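Long-range contacts in putative glycosyltransferase (Mannosyltransferase) involved in glycosylating the PBCV-1 major capsid protein (PDB 2P6W), which probably transfers a sugar from a nucleotide-sugar donor onto the viral major capsid protein, with UDP and manganese bound by this N-terminal domain: residues L77-D82 with A191-M196; E27-Y32 with V83-K88; P119-V124 with N178-A183. All coordinates share one frame; numbering follows the deposited sequence.

Contact 1 holds the manganese site, and contacts 2 and 3 lie to either side of it across the small sheet in which strand 193-195 runs between strands 83-85 and 179-180. The centre of contact 1 is about 9 Å from that of contact 2 and about 8 Å from that of contact 3, whereas the centres of contacts 2 and 3 are about 16 Å apart. N86 N of contact 2 lies 2.8 Å from L192 O. On the other flank, the metal ligand H195 has ND1 2.7 Å from N178 OD1 of contact 3, and D80 N lies 2.9 Å from G123 O. The side chain of V83 of contact 2 is about 5 Å from the manganese ion at nearest atoms.

Contact 1. Residues L77-D82 with A191-M196; sequences LWLDSD and ALFVHM. With MN (manganese (II) ion), chain B.
D80, D82 and H195 converge on one manganese ion, both aspartates through OD2 and the histidine through NE2, which lies 2.3 Å from the metal; three further ligand atoms come from elsewhere. H195 CG lies anti to the backbone N (chi1 -179°), and the ring it carries has its ND1 hydrogen-bonded to N178 OD1. The D82 carboxylate runs beside the H195 side chain, pointing the same way, its plane only 17° from the ring plane, and OD2 lies at the ring edge. The 2.9 Å between D82 OD2 and H195 NE2 reflects their common metal and is not a hydrogen bond. The D80 carboxylate stands almost perpendicular to the ring, at 87°. Its OD1 accepts W78 NE1 (2.9 Å) on the anti lone pair, within the indole plane, and also forms a salt bridge with R59, so the group's rotation is restrained. The backbones are joined where M196 N donates to D82 O over 2.8 Å, nearly along the C=O axis.

The F193 ring is sandwiched: L79 CD2 sits over the centre of one face, 4.2 Å from the centroid in a CH-pi contact, and L192 CG covers the opposite face. L77 reaches F193 tip to tip, with CD2 3.6 Å from CE2. The two aspartates, placed just after strand 75-79, form the DxD motif of GT-A glycosyltransferases; H195, far off in sequence, adds a third protein ligand.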
ATOM      1  N   LEU A  77       7.148  -0.369   1.374  1.00 21.27           N
ATOM      2  CA  LEU A  77       6.053   0.077   0.521  1.00 21.18           C
ATOM      3  C   LEU A  77       4.928  -0.946   0.645  1.00 21.07           C
ATOM      4  O   LEU A  77       5.060  -2.068   0.164  1.00 21.40           O
ATOM      5  CB  LEU A  77       6.533   0.201  -0.938  1.00 21.26           C
ATOM      6  CG  LEU A  77       5.443   0.476  -1.976  1.00 21.44           C
ATOM      7  CD1 LEU A  77       4.643   1.734  -1.611  1.00 21.98           C
ATOM      8  CD2 LEU A  77       6.037   0.612  -3.365  1.00 22.12           C
ATOM      9  N   TRP A  78       3.833  -0.562   1.301  1.00 20.37           N
ATOM     10  CA  TRP A  78       2.644  -1.413   1.372  1.00 19.99           C
ATOM     11  C   TRP A  78       1.810  -1.239   0.105  1.00 20.61           C
ATOM     12  O   TRP A  78       1.525  -0.101  -0.264  1.00 21.09           O
ATOM     13  CB  TRP A  78       1.756  -1.023   2.574  1.00 20.59           C
ATOM     14  CG  TRP A  78       0.431  -1.700   2.465  1.00 21.03           C
ATOM     15  CD1 TRP A  78      -0.729  -1.182   1.955  1.00 20.83           C
ATOM     16  CD2 TRP A  78       0.150  -3.071   2.779  1.00 20.22           C
ATOM     17  NE1 TRP A  78      -1.716  -2.143   1.946  1.00 21.36           N
ATOM     18  CE2 TRP A  78      -1.205  -3.307   2.457  1.00 22.03           C
ATOM     19  CE3 TRP A  78       0.911  -4.124   3.310  1.00 20.00           C
ATOM     20  CZ2 TRP A  78      -1.815  -4.558   2.637  1.00 20.74           C
ATOM     21  CZ3 TRP A  78       0.298  -5.371   3.505  1.00 20.94           C
ATOM     22  CH2 TRP A  78      -1.050  -5.576   3.159  1.00 20.21           C
ATOM     23  N   LEU A  79       1.416  -2.348  -0.529  1.00 19.98           N
ATOM     24  CA  LEU A  79       0.426  -2.336  -1.614  1.00 19.78           C
ATOM     25  C   LEU A  79      -0.723  -3.265  -1.267  1.00 20.08           C
ATOM     26  O   LEU A  79      -0.492  -4.446  -0.932  1.00 20.41           O
ATOM     27  CB  LEU A  79       1.049  -2.856  -2.918  1.00 19.46           C
ATOM     28  CG  LEU A  79       2.271  -2.120  -3.451  1.00 19.86           C
ATOM     29  CD1 LEU A  79       2.731  -2.786  -4.744  1.00 21.87           C
ATOM     30  CD2 LEU A  79       2.047  -0.622  -3.644  1.00 21.76           C
ATOM     31  N   ASP A  80      -1.958  -2.763  -1.353  1.00 20.09           N
ATOM     32  CA  ASP A  80      -3.144  -3.634  -1.211  1.00 20.26           C
ATOM     33  C   ASP A  80      -3.034  -4.768  -2.221  1.00 20.32           C
ATOM     34  O   ASP A  80      -2.429  -4.600  -3.286  1.00 19.55           O
ATOM     35  CB  ASP A  80      -4.437  -2.880  -1.540  1.00 20.56           C
ATOM     36  CG  ASP A  80      -4.905  -1.966  -0.423  1.00 21.98           C
ATOM     37  OD1 ASP A  80      -4.233  -1.886   0.628  1.00 21.58           O
ATOM     38  OD2 ASP A  80      -5.962  -1.322  -0.615  1.00 20.79           O
ATOM     39  N   SER A  81      -3.639  -5.910  -1.924  1.00 19.64           N
ATOM     40  CA  SER A  81      -3.656  -7.001  -2.901  1.00 20.26           C
ATOM     41  C   SER A  81      -4.508  -6.684  -4.135  1.00 20.53           C
ATOM     42  O   SER A  81      -4.483  -7.438  -5.122  1.00 20.33           O
ATOM     43  CB  SER A  81      -4.129  -8.311  -2.252  1.00 20.64           C
ATOM     44  OG  SER A  81      -5.395  -8.125  -1.632  1.00 21.51           O
ATOM     45  N   ASP A  82      -5.226  -5.562  -4.100  1.00 20.41           N
ATOM     46  CA  ASP A  82      -5.989  -5.112  -5.262  1.00 20.18           C
ATOM     47  C   ASP A  82      -5.219  -4.010  -6.042  1.00 20.58           C
ATOM     48  O   ASP A  82      -5.783  -3.302  -6.874  1.00 20.68           O
ATOM     49  CB  ASP A  82      -7.378  -4.672  -4.840  1.00 20.90           C
ATOM     50  CG  ASP A  82      -7.375  -3.872  -3.547  1.00 23.57           C
ATOM     51  OD1 ASP A  82      -7.605  -4.470  -2.465  1.00 25.23           O
ATOM     52  OD2 ASP A  82      -7.141  -2.654  -3.601  1.00 26.01           O
ATOM     53  N   ALA A 191       0.398   4.918 -15.448  1.00 24.09           N
ATOM     54  CA  ALA A 191       0.662   4.724 -14.021  1.00 23.17           C
ATOM     55  C   ALA A 191       1.763   3.691 -13.794  1.00 22.53           C
ATOM     56  O   ALA A 191       2.083   2.917 -14.693  1.00 23.41           O
ATOM     57  CB  ALA A 191      -0.622   4.289 -13.307  1.00 23.52           C
ATOM     58  N   LEU A 192       2.336   3.686 -12.594  1.00 21.67           N
ATOM     59  CA  LEU A 192       3.148   2.565 -12.153  1.00 21.21           C
ATOM     60  C   LEU A 192       2.245   1.607 -11.373  1.00 21.02           C
ATOM     61  O   LEU A 192       2.152   0.432 -11.722  1.00 21.86           O
ATOM     62  CB  LEU A 192       4.299   3.023 -11.262  1.00 20.99           C
ATOM     63  CG  LEU A 192       5.144   1.877 -10.686  1.00 21.09           C
ATOM     64  CD1 LEU A 192       5.780   1.023 -11.810  1.00 21.05           C
ATOM     65  CD2 LEU A 192       6.220   2.488  -9.741  1.00 21.10           C
ATOM     66  N   PHE A 193       1.601   2.119 -10.315  1.00 20.38           N
ATOM     67  CA  PHE A 193       0.694   1.301  -9.481  1.00 21.51           C
ATOM     68  C   PHE A 193      -0.773   1.616  -9.770  1.00 21.32           C
ATOM     69  O   PHE A 193      -1.219   2.751  -9.614  1.00 21.57           O
ATOM     70  CB  PHE A 193       0.996   1.520  -7.986  1.00 20.96           C
ATOM     71  CG  PHE A 193       2.391   1.111  -7.595  1.00 20.93           C
ATOM     72  CD1 PHE A 193       2.896  -0.123  -7.990  1.00 22.35           C
ATOM     73  CD2 PHE A 193       3.203   1.961  -6.843  1.00 19.11           C
ATOM     74  CE1 PHE A 193       4.192  -0.525  -7.638  1.00 22.89           C
ATOM     75  CE2 PHE A 193       4.477   1.575  -6.488  1.00 19.88           C
ATOM     76  CZ  PHE A 193       4.980   0.327  -6.894  1.00 21.35           C
ATOM     77  N   VAL A 194      -1.505   0.593 -10.210  1.00 22.13           N
ATOM     78  CA  VAL A 194      -2.896   0.744 -10.584  1.00 22.32           C
ATOM     79  C   VAL A 194      -3.748   0.111  -9.476  1.00 22.49           C
ATOM     80  O   VAL A 194      -3.511  -1.024  -9.072  1.00 22.51           O
ATOM     81  CB  VAL A 194      -3.186   0.065 -11.938  1.00 22.88           C
ATOM     82  CG1 VAL A 194      -4.666   0.188 -12.289  1.00 23.57           C
ATOM     83  CG2 VAL A 194      -2.317   0.674 -13.045  1.00 23.90           C
ATOM     84  N   HIS A 195      -4.747   0.832  -8.982  1.00 21.71           N
ATOM     85  CA  HIS A 195      -5.431   0.400  -7.774  1.00 21.47           C
ATOM     86  C   HIS A 195      -6.908   0.083  -8.071  1.00 20.85           C
ATOM     87  O   HIS A 195      -7.674   0.965  -8.418  1.00 20.66           O
ATOM     88  CB  HIS A 195      -5.277   1.482  -6.700  1.00 21.33           C
ATOM     89  CG  HIS A 195      -5.912   1.151  -5.384  1.00 21.72           C
ATOM     90  ND1 HIS A 195      -5.927   2.042  -4.326  1.00 20.37           N
ATOM     91  CD2 HIS A 195      -6.542   0.031  -4.945  1.00 21.94           C
ATOM     92  CE1 HIS A 195      -6.540   1.480  -3.294  1.00 21.70           C
ATOM     93  NE2 HIS A 195      -6.930   0.265  -3.645  1.00 22.57           N
ATOM     94  N   MET A 196      -7.268  -1.194  -8.003  1.00 20.61           N
ATOM     95  CA  MET A 196      -8.658  -1.609  -8.246  1.00 21.07           C
ATOM     96  C   MET A 196      -9.522  -1.392  -7.002  1.00 22.02           C
ATOM     97  O   MET A 196     -10.083  -2.334  -6.439  1.00 23.11           O
ATOM     98  CB  MET A 196      -8.698  -3.077  -8.696  1.00 21.10           C
ATOM     99  CG  MET A 196      -7.892  -3.386  -9.961  1.00 21.99           C
ATOM    100  SD  MET A 196      -7.953  -5.163 -10.345  1.00 21.82           S
ATOM    101  CE  MET A 196      -7.085  -5.839  -8.925  1.00 22.66           C
TER
HETATM  102 MN    MN B 214      -7.548  -1.321  -2.070  1.00 22.11          MN

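Contact 2. Residues E27-Y32 with V83-K88; sequences ELVEEY and VYVNPK
Y32, on helix 20-36, crosses V85 of strand 83-85 at about a right angle, and the two methyls of the valine meet the root of the tyrosine. Starting at Y32 CB, the first neighbour is V85 CG2 at 3.7 Å. The next atom, CG, lies anti to the backbone N (chi1 -178°) and touches V85 CG2 at 3.8 Å, with CG1 little farther. Beyond it, Y32 CD1 packs against V85 CG1 at 3.7 Å, while CD2 is 4.1 Å from V85 CG2. The tip has left the valine behind. There OH is hydrogen-bonded to the carbonyl oxygen of K92, which satisfies the hydroxyl, and L192 packs alongside.

One turn earlier on the helix, L28 lies beside Y84, pointing the same way, and its CD1 touches Y84 CB at 4.1 Å as well as the carbonyl oxygen of V85. V29 adds CG2, 4.2 Å from V85 CG2. No hydrogen bond joins the two segments, and the side chains that meet are mainly apolar. Just past the strand, N86 OD1 accepts K88 N in an Asx turn, and N86 ND2 bonds to the carbonyls of K189 and A191.

The axes of helix segment 27-32 and strand 83-85 approach to 7.0 Å, their directions 43° apart, and the helix covers the edge strand of the small sheet. V83 and V85 also touch F193 of the neighbouring strand 193-195, while M208 of helix 201-210 packs on L28 and Y84, and F40 of strand 39-43 on V29.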
ATOM      1  N   GLU A  27       1.847 -11.934  -8.397  1.00 21.43           N
ATOM      2  CA  GLU A  27       2.805 -12.285  -9.456  1.00 22.54           C
ATOM      3  C   GLU A  27       3.451 -11.066 -10.088  1.00 22.28           C
ATOM      4  O   GLU A  27       4.671 -11.031 -10.292  1.00 22.84           O
ATOM      5  CB  GLU A  27       2.127 -13.132 -10.534  1.00 22.70           C
ATOM      6  CG  GLU A  27       1.948 -14.581 -10.075  1.00 26.49           C
ATOM      7  CD  GLU A  27       1.005 -15.383 -10.952  1.00 31.84           C
ATOM      8  OE1 GLU A  27       0.555 -14.857 -11.998  1.00 33.17           O
ATOM      9  OE2 GLU A  27       0.711 -16.545 -10.577  1.00 33.28           O
ATOM     10  N   LEU A  28       2.634 -10.061 -10.402  1.00 21.57           N
ATOM     11  CA  LEU A  28       3.140  -8.844 -11.054  1.00 21.02           C
ATOM     12  C   LEU A  28       4.035  -8.020 -10.118  1.00 20.74           C
ATOM     13  O   LEU A  28       5.070  -7.496 -10.528  1.00 20.29           O
ATOM     14  CB  LEU A  28       1.977  -8.000 -11.589  1.00 21.15           C
ATOM     15  CG  LEU A  28       1.139  -8.672 -12.675  1.00 21.93           C
ATOM     16  CD1 LEU A  28       0.082  -7.672 -13.162  1.00 24.58           C
ATOM     17  CD2 LEU A  28       2.041  -9.113 -13.813  1.00 24.16           C
ATOM     18  N   VAL A  29       3.656  -7.927  -8.853  1.00 20.72           N
ATOM     19  CA  VAL A  29       4.510  -7.237  -7.879  1.00 20.80           C
ATOM     20  C   VAL A  29       5.833  -7.978  -7.669  1.00 20.93           C
ATOM     21  O   VAL A  29       6.909  -7.353  -7.665  1.00 21.50           O
ATOM     22  CB  VAL A  29       3.769  -6.938  -6.567  1.00 20.72           C
ATOM     23  CG1 VAL A  29       4.680  -6.203  -5.563  1.00 22.29           C
ATOM     24  CG2 VAL A  29       2.536  -6.084  -6.839  1.00 21.05           C
ATOM     25  N   GLU A  30       5.770  -9.301  -7.523  1.00 20.63           N
ATOM     26  CA  GLU A  30       6.990 -10.090  -7.341  1.00 21.87           C
ATOM     27  C   GLU A  30       7.928  -9.894  -8.551  1.00 21.62           C
ATOM     28  O   GLU A  30       9.152  -9.691  -8.400  1.00 22.36           O
ATOM     29  CB  GLU A  30       6.649 -11.572  -7.130  1.00 22.60           C
ATOM     30  CG  GLU A  30       7.864 -12.406  -6.703  1.00 25.54           C
ATOM     31  CD  GLU A  30       7.521 -13.668  -5.910  1.00 30.51           C
ATOM     32  OE1 GLU A  30       6.349 -14.112  -5.912  1.00 28.92           O
ATOM     33  OE2 GLU A  30       8.456 -14.219  -5.271  1.00 32.40           O
ATOM     34  N   GLU A  31       7.342  -9.922  -9.749  1.00 20.86           N
ATOM     35  CA  GLU A  31       8.134  -9.755 -10.959  1.00 21.68           C
ATOM     36  C   GLU A  31       8.788  -8.388 -10.925  1.00 21.19           C
ATOM     37  O   GLU A  31       9.980  -8.238 -11.201  1.00 21.88           O
ATOM     38  CB  GLU A  31       7.264  -9.843 -12.216  1.00 21.10           C
ATOM     39  CG  GLU A  31       8.089  -9.634 -13.481  1.00 22.70           C
ATOM     40  CD  GLU A  31       7.259  -9.310 -14.705  1.00 25.96           C
ATOM     41  OE1 GLU A  31       6.027  -9.079 -14.577  1.00 24.02           O
ATOM     42  OE2 GLU A  31       7.860  -9.274 -15.808  1.00 25.58           O
ATOM     43  N   TYR A  32       7.982  -7.382 -10.591  1.00 20.71           N
ATOM     44  CA  TYR A  32       8.496  -6.019 -10.548  1.00 20.48           C
ATOM     45  C   TYR A  32       9.687  -5.898  -9.582  1.00 20.57           C
ATOM     46  O   TYR A  32      10.712  -5.277  -9.899  1.00 21.22           O
ATOM     47  CB  TYR A  32       7.363  -5.063 -10.173  1.00 21.06           C
ATOM     48  CG  TYR A  32       7.797  -3.613 -10.149  1.00 20.53           C
ATOM     49  CD1 TYR A  32       8.060  -2.922 -11.339  1.00 21.53           C
ATOM     50  CD2 TYR A  32       7.940  -2.933  -8.932  1.00 20.81           C
ATOM     51  CE1 TYR A  32       8.474  -1.582 -11.318  1.00 20.17           C
ATOM     52  CE2 TYR A  32       8.358  -1.613  -8.897  1.00 19.75           C
ATOM     53  CZ  TYR A  32       8.628  -0.937 -10.091  1.00 21.20           C
ATOM     54  OH  TYR A  32       9.047   0.376 -10.052  1.00 21.29           O
ATOM     55  N   VAL A  83      -3.916  -3.910  -5.784  1.00 20.34           N
ATOM     56  CA  VAL A  83      -3.050  -2.996  -6.538  1.00 21.02           C
ATOM     57  C   VAL A  83      -2.108  -3.833  -7.411  1.00 21.87           C
ATOM     58  O   VAL A  83      -1.616  -4.869  -6.973  1.00 21.69           O
ATOM     59  CB  VAL A  83      -2.217  -2.088  -5.582  1.00 20.60           C
ATOM     60  CG1 VAL A  83      -1.176  -1.317  -6.364  1.00 21.02           C
ATOM     61  CG2 VAL A  83      -3.127  -1.113  -4.823  1.00 20.43           C
ATOM     62  N   TYR A  84      -1.859  -3.410  -8.649  1.00 22.29           N
ATOM     63  CA  TYR A  84      -0.866  -4.138  -9.441  1.00 22.78           C
ATOM     64  C   TYR A  84       0.097  -3.192 -10.138  1.00 23.07           C
ATOM     65  O   TYR A  84      -0.089  -1.982 -10.131  1.00 23.03           O
ATOM     66  CB  TYR A  84      -1.533  -5.065 -10.451  1.00 23.73           C
ATOM     67  CG  TYR A  84      -2.346  -4.352 -11.507  1.00 23.93           C
ATOM     68  CD1 TYR A  84      -1.793  -4.023 -12.745  1.00 24.43           C
ATOM     69  CD2 TYR A  84      -3.687  -4.041 -11.280  1.00 22.46           C
ATOM     70  CE1 TYR A  84      -2.545  -3.378 -13.711  1.00 23.67           C
ATOM     71  CE2 TYR A  84      -4.460  -3.397 -12.247  1.00 23.79           C
ATOM     72  CZ  TYR A  84      -3.877  -3.062 -13.467  1.00 24.74           C
ATOM     73  OH  TYR A  84      -4.635  -2.435 -14.429  1.00 27.15           O
ATOM     74  N   VAL A  85       1.145  -3.770 -10.709  1.00 22.34           N
ATOM     75  CA  VAL A  85       2.116  -2.999 -11.449  1.00 22.46           C
ATOM     76  C   VAL A  85       1.664  -2.956 -12.904  1.00 23.02           C
ATOM     77  O   VAL A  85       1.463  -3.999 -13.535  1.00 23.04           O
ATOM     78  CB  VAL A  85       3.517  -3.627 -11.321  1.00 22.65           C
ATOM     79  CG1 VAL A  85       4.490  -2.927 -12.237  1.00 23.02           C
ATOM     80  CG2 VAL A  85       4.019  -3.549  -9.859  1.00 23.25           C
ATOM     81  N   ASN A  86       1.492  -1.748 -13.430  1.00 22.92           N
ATOM     82  CA  ASN A  86       1.162  -1.548 -14.847  1.00 23.86           C
ATOM     83  C   ASN A  86       2.250  -2.154 -15.756  1.00 23.81           C
ATOM     84  O   ASN A  86       3.388  -1.678 -15.741  1.00 23.11           O
ATOM     85  CB  ASN A  86       1.047  -0.045 -15.112  1.00 24.12           C
ATOM     86  CG  ASN A  86       0.791   0.291 -16.577  1.00 26.56           C
ATOM     87  OD1 ASN A  86       0.495  -0.584 -17.394  1.00 27.54           O
ATOM     88  ND2 ASN A  86       0.918   1.569 -16.914  1.00 27.66           N
ATOM     89  N   PRO A  87       1.906  -3.193 -16.544  1.00 24.66           N
ATOM     90  CA  PRO A  87       2.936  -3.831 -17.390  1.00 25.42           C
ATOM     91  C   PRO A  87       3.706  -2.848 -18.276  1.00 26.00           C
ATOM     92  O   PRO A  87       4.911  -3.046 -18.505  1.00 26.40           O
ATOM     93  CB  PRO A  87       2.136  -4.826 -18.238  1.00 25.51           C
ATOM     94  CG  PRO A  87       0.937  -5.142 -17.416  1.00 26.25           C
ATOM     95  CD  PRO A  87       0.600  -3.864 -16.675  1.00 24.46           C
ATOM     96  N   LYS A  88       3.035  -1.800 -18.752  1.00 26.93           N
ATOM     97  CA  LYS A  88       3.671  -0.823 -19.651  1.00 28.16           C
ATOM     98  C   LYS A  88       4.849  -0.125 -18.963  1.00 27.53           C
ATOM     99  O   LYS A  88       5.803   0.315 -19.632  1.00 27.12           O
ATOM    100  CB  LYS A  88       2.658   0.221 -20.161  1.00 28.87           C
ATOM    101  CG  LYS A  88       3.292   1.321 -21.033  1.00 31.07           C
ATOM    102  CD  LYS A  88       2.389   2.540 -21.181  1.00 31.00           C
ATOM    103  CE  LYS A  88       3.116   3.710 -21.851  1.00 33.37           C
ATOM    104  NZ  LYS A  88       4.316   4.172 -21.083  1.00 36.15           N
TER

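Contact 3. Residues P119-V124 with N178-A183; sequences PINTGV and NCIVKA
N178 and N121 meet through their side-chain amides, crossing at about a right angle with the amide planes 82° apart. N178 CG is anti to the backbone N (chi1 -168°), and ND2 donates to N121 OD1 over 3.0 Å; the acceptor lies close to the plane of the N178 amide, whereas the donor stands above the carbonyl plane of N121. The same oxygen accepts G123 N at 2.9 Å from the opposite face of that plane, closing an Asx turn, so two donors grip it. The backbone oxygen of N121 is also near N178 ND2, but the angle is too poor for a hydrogen bond.

Apolar groups complete the first shell. V124 and N178 slide past each other in opposite directions, with V124 CG2 3.8 Å from N178 CG. I180 reaches N121 tip to tip, its CD1 3.6 Å from N121 ND2, and that amide nitrogen finds its polar partner in E112.

Further out, backbone bonds fix both segments. N121 pairs with F110 of strand 107-110, and G123 with D80. C179, at the centre of an inverse gamma turn, pairs with F193 and H195. The other end of the N178 amide links to the metal site: OD1 is hydrogen-bonded to H195 ND1. N178 is thus a second-shell residue, and this bond is consistent with setting the rotation of the imidazole. The Asn-His hydrogen bond lies beside the DxD turn of the GT-A domain, where UDP is known to bind, though none is present here.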
ATOM      1  N   PRO A 119      -9.163  12.212   2.824  1.00 21.24           N
ATOM      2  CA  PRO A 119      -7.994  12.956   2.326  1.00 20.76           C
ATOM      3  C   PRO A 119      -6.794  12.148   1.819  1.00 20.40           C
ATOM      4  O   PRO A 119      -6.018  12.671   1.016  1.00 21.39           O
ATOM      5  CB  PRO A 119      -7.575  13.813   3.521  1.00 20.85           C
ATOM      6  CG  PRO A 119      -8.834  13.976   4.314  1.00 20.15           C
ATOM      7  CD  PRO A 119      -9.548  12.638   4.187  1.00 20.75           C
ATOM      8  N   ILE A 120      -6.634  10.911   2.291  1.00 18.96           N
ATOM      9  CA  ILE A 120      -5.590  10.032   1.748  1.00 19.95           C
ATOM     10  C   ILE A 120      -6.166   8.648   1.476  1.00 20.09           C
ATOM     11  O   ILE A 120      -7.147   8.224   2.116  1.00 20.81           O
ATOM     12  CB  ILE A 120      -4.322   9.928   2.668  1.00 19.85           C
ATOM     13  CG1 ILE A 120      -4.683   9.381   4.064  1.00 20.80           C
ATOM     14  CG2 ILE A 120      -3.648  11.275   2.800  1.00 21.77           C
ATOM     15  CD1 ILE A 120      -3.472   9.060   4.960  1.00 19.60           C
ATOM     16  N   ASN A 121      -5.544   7.946   0.525  1.00 19.62           N
ATOM     17  CA  ASN A 121      -5.883   6.552   0.289  1.00 20.80           C
ATOM     18  C   ASN A 121      -4.634   5.714   0.532  1.00 20.28           C
ATOM     19  O   ASN A 121      -3.647   5.849  -0.200  1.00 20.91           O
ATOM     20  CB  ASN A 121      -6.391   6.390  -1.141  1.00 21.35           C
ATOM     21  CG  ASN A 121      -6.754   4.968  -1.465  1.00 22.36           C
ATOM     22  OD1 ASN A 121      -5.902   4.069  -1.439  1.00 21.96           O
ATOM     23  ND2 ASN A 121      -8.015   4.756  -1.845  1.00 24.46           N
ATOM     24  N   THR A 122      -4.682   4.858   1.561  1.00 20.40           N
ATOM     25  CA  THR A 122      -3.481   4.142   1.999  1.00 20.90           C
ATOM     26  C   THR A 122      -3.337   2.758   1.366  1.00 20.58           C
ATOM     27  O   THR A 122      -2.587   1.919   1.869  1.00 20.89           O
ATOM     28  CB  THR A 122      -3.409   4.030   3.542  1.00 21.14           C
ATOM     29  OG1 THR A 122      -4.631   3.475   4.037  1.00 22.53           O
ATOM     30  CG2 THR A 122      -3.137   5.411   4.187  1.00 19.69           C
ATOM     31  N   GLY A 123      -4.013   2.550   0.231  1.00 21.01           N
ATOM     32  CA  GLY A 123      -3.844   1.324  -0.557  1.00 20.22           C
ATOM     33  C   GLY A 123      -2.420   1.208  -1.092  1.00 20.14           C
ATOM     34  O   GLY A 123      -1.953   0.115  -1.435  1.00 20.50           O
ATOM     35  N   VAL A 124      -1.743   2.354  -1.178  1.00 19.77           N
ATOM     36  CA  VAL A 124      -0.305   2.454  -1.491  1.00 19.85           C
ATOM     37  C   VAL A 124       0.281   3.413  -0.457  1.00 20.19           C
ATOM     38  O   VAL A 124      -0.200   4.542  -0.337  1.00 20.46           O
ATOM     39  CB  VAL A 124      -0.059   3.048  -2.900  1.00 19.64           C
ATOM     40  CG1 VAL A 124       1.430   3.128  -3.172  1.00 18.40           C
ATOM     41  CG2 VAL A 124      -0.731   2.164  -3.972  1.00 20.06           C
ATOM     42  N   ASN A 178      -0.886   5.715  -7.028  1.00 19.49           N
ATOM     43  CA  ASN A 178      -2.074   5.102  -6.423  1.00 19.89           C
ATOM     44  C   ASN A 178      -3.227   5.396  -7.369  1.00 20.40           C
ATOM     45  O   ASN A 178      -4.174   6.110  -7.039  1.00 19.96           O
ATOM     46  CB  ASN A 178      -2.319   5.638  -5.012  1.00 20.92           C
ATOM     47  CG  ASN A 178      -3.362   4.829  -4.246  1.00 19.44           C
ATOM     48  OD1 ASN A 178      -4.066   3.980  -4.812  1.00 20.19           O
ATOM     49  ND2 ASN A 178      -3.456   5.076  -2.931  1.00 22.02           N
ATOM     50  N   CYS A 179      -3.093   4.864  -8.585  1.00 19.83           N
ATOM     51  CA  CYS A 179      -3.985   5.251  -9.663  1.00 20.65           C
ATOM     52  C   CYS A 179      -5.260   4.422  -9.636  1.00 21.01           C
ATOM     53  O   CYS A 179      -5.357   3.349 -10.253  1.00 21.73           O
ATOM     54  CB  CYS A 179      -3.259   5.151 -11.010  1.00 19.58           C
ATOM     55  SG  CYS A 179      -4.276   5.851 -12.322  1.00 22.67           S
ATOM     56  N   ILE A 180      -6.235   4.921  -8.873  1.00 21.84           N
ATOM     57  CA  ILE A 180      -7.537   4.276  -8.731  1.00 22.33           C
ATOM     58  C   ILE A 180      -8.218   4.163 -10.097  1.00 22.75           C
ATOM     59  O   ILE A 180      -8.383   5.162 -10.807  1.00 22.32           O
ATOM     60  CB  ILE A 180      -8.410   5.046  -7.711  1.00 22.21           C
ATOM     61  CG1 ILE A 180      -7.792   4.946  -6.302  1.00 22.47           C
ATOM     62  CG2 ILE A 180      -9.843   4.521  -7.716  1.00 22.42           C
ATOM     63  CD1 ILE A 180      -8.449   5.845  -5.266  1.00 23.87           C
ATOM     64  N   VAL A 181      -8.566   2.934 -10.487  1.00 22.74           N
ATOM     65  CA  VAL A 181      -8.992   2.685 -11.861  1.00 23.38           C
ATOM     66  C   VAL A 181     -10.261   3.431 -12.245  1.00 22.74           C
ATOM     67  O   VAL A 181     -10.309   4.047 -13.295  1.00 23.41           O
ATOM     68  CB  VAL A 181      -9.158   1.191 -12.170  1.00 23.57           C
ATOM     69  CG1 VAL A 181      -9.832   0.487 -11.047  1.00 26.57           C
ATOM     70  CG2 VAL A 181      -9.935   0.984 -13.470  1.00 24.49           C
ATOM     71  N   LYS A 182     -11.281   3.377 -11.398  1.00 22.78           N
ATOM     72  CA  LYS A 182     -12.541   4.028 -11.769  1.00 23.69           C
ATOM     73  C   LYS A 182     -12.475   5.557 -11.745  1.00 23.26           C
ATOM     74  O   LYS A 182     -13.206   6.227 -12.485  1.00 22.85           O
ATOM     75  CB  LYS A 182     -13.687   3.509 -10.896  1.00 24.86           C
ATOM     76  CG  LYS A 182     -14.172   2.124 -11.368  1.00 29.25           C
ATOM     77  CD  LYS A 182     -15.256   1.572 -10.474  1.00 33.06           C
ATOM     78  CE  LYS A 182     -15.954   0.383 -11.123  1.00 34.53           C
ATOM     79  NZ  LYS A 182     -17.173  -0.031 -10.363  1.00 35.23           N
ATOM     80  N   ALA A 183     -11.601   6.090 -10.891  1.00 22.45           N
ATOM     81  CA  ALA A 183     -11.508   7.529 -10.653  1.00 22.30           C
ATOM     82  C   ALA A 183     -10.605   8.266 -11.644  1.00 22.51           C
ATOM     83  O   ALA A 183     -10.879   9.432 -11.998  1.00 21.88           O
ATOM     84  CB  ALA A 183     -11.017   7.773  -9.246  1.00 23.32           C
TER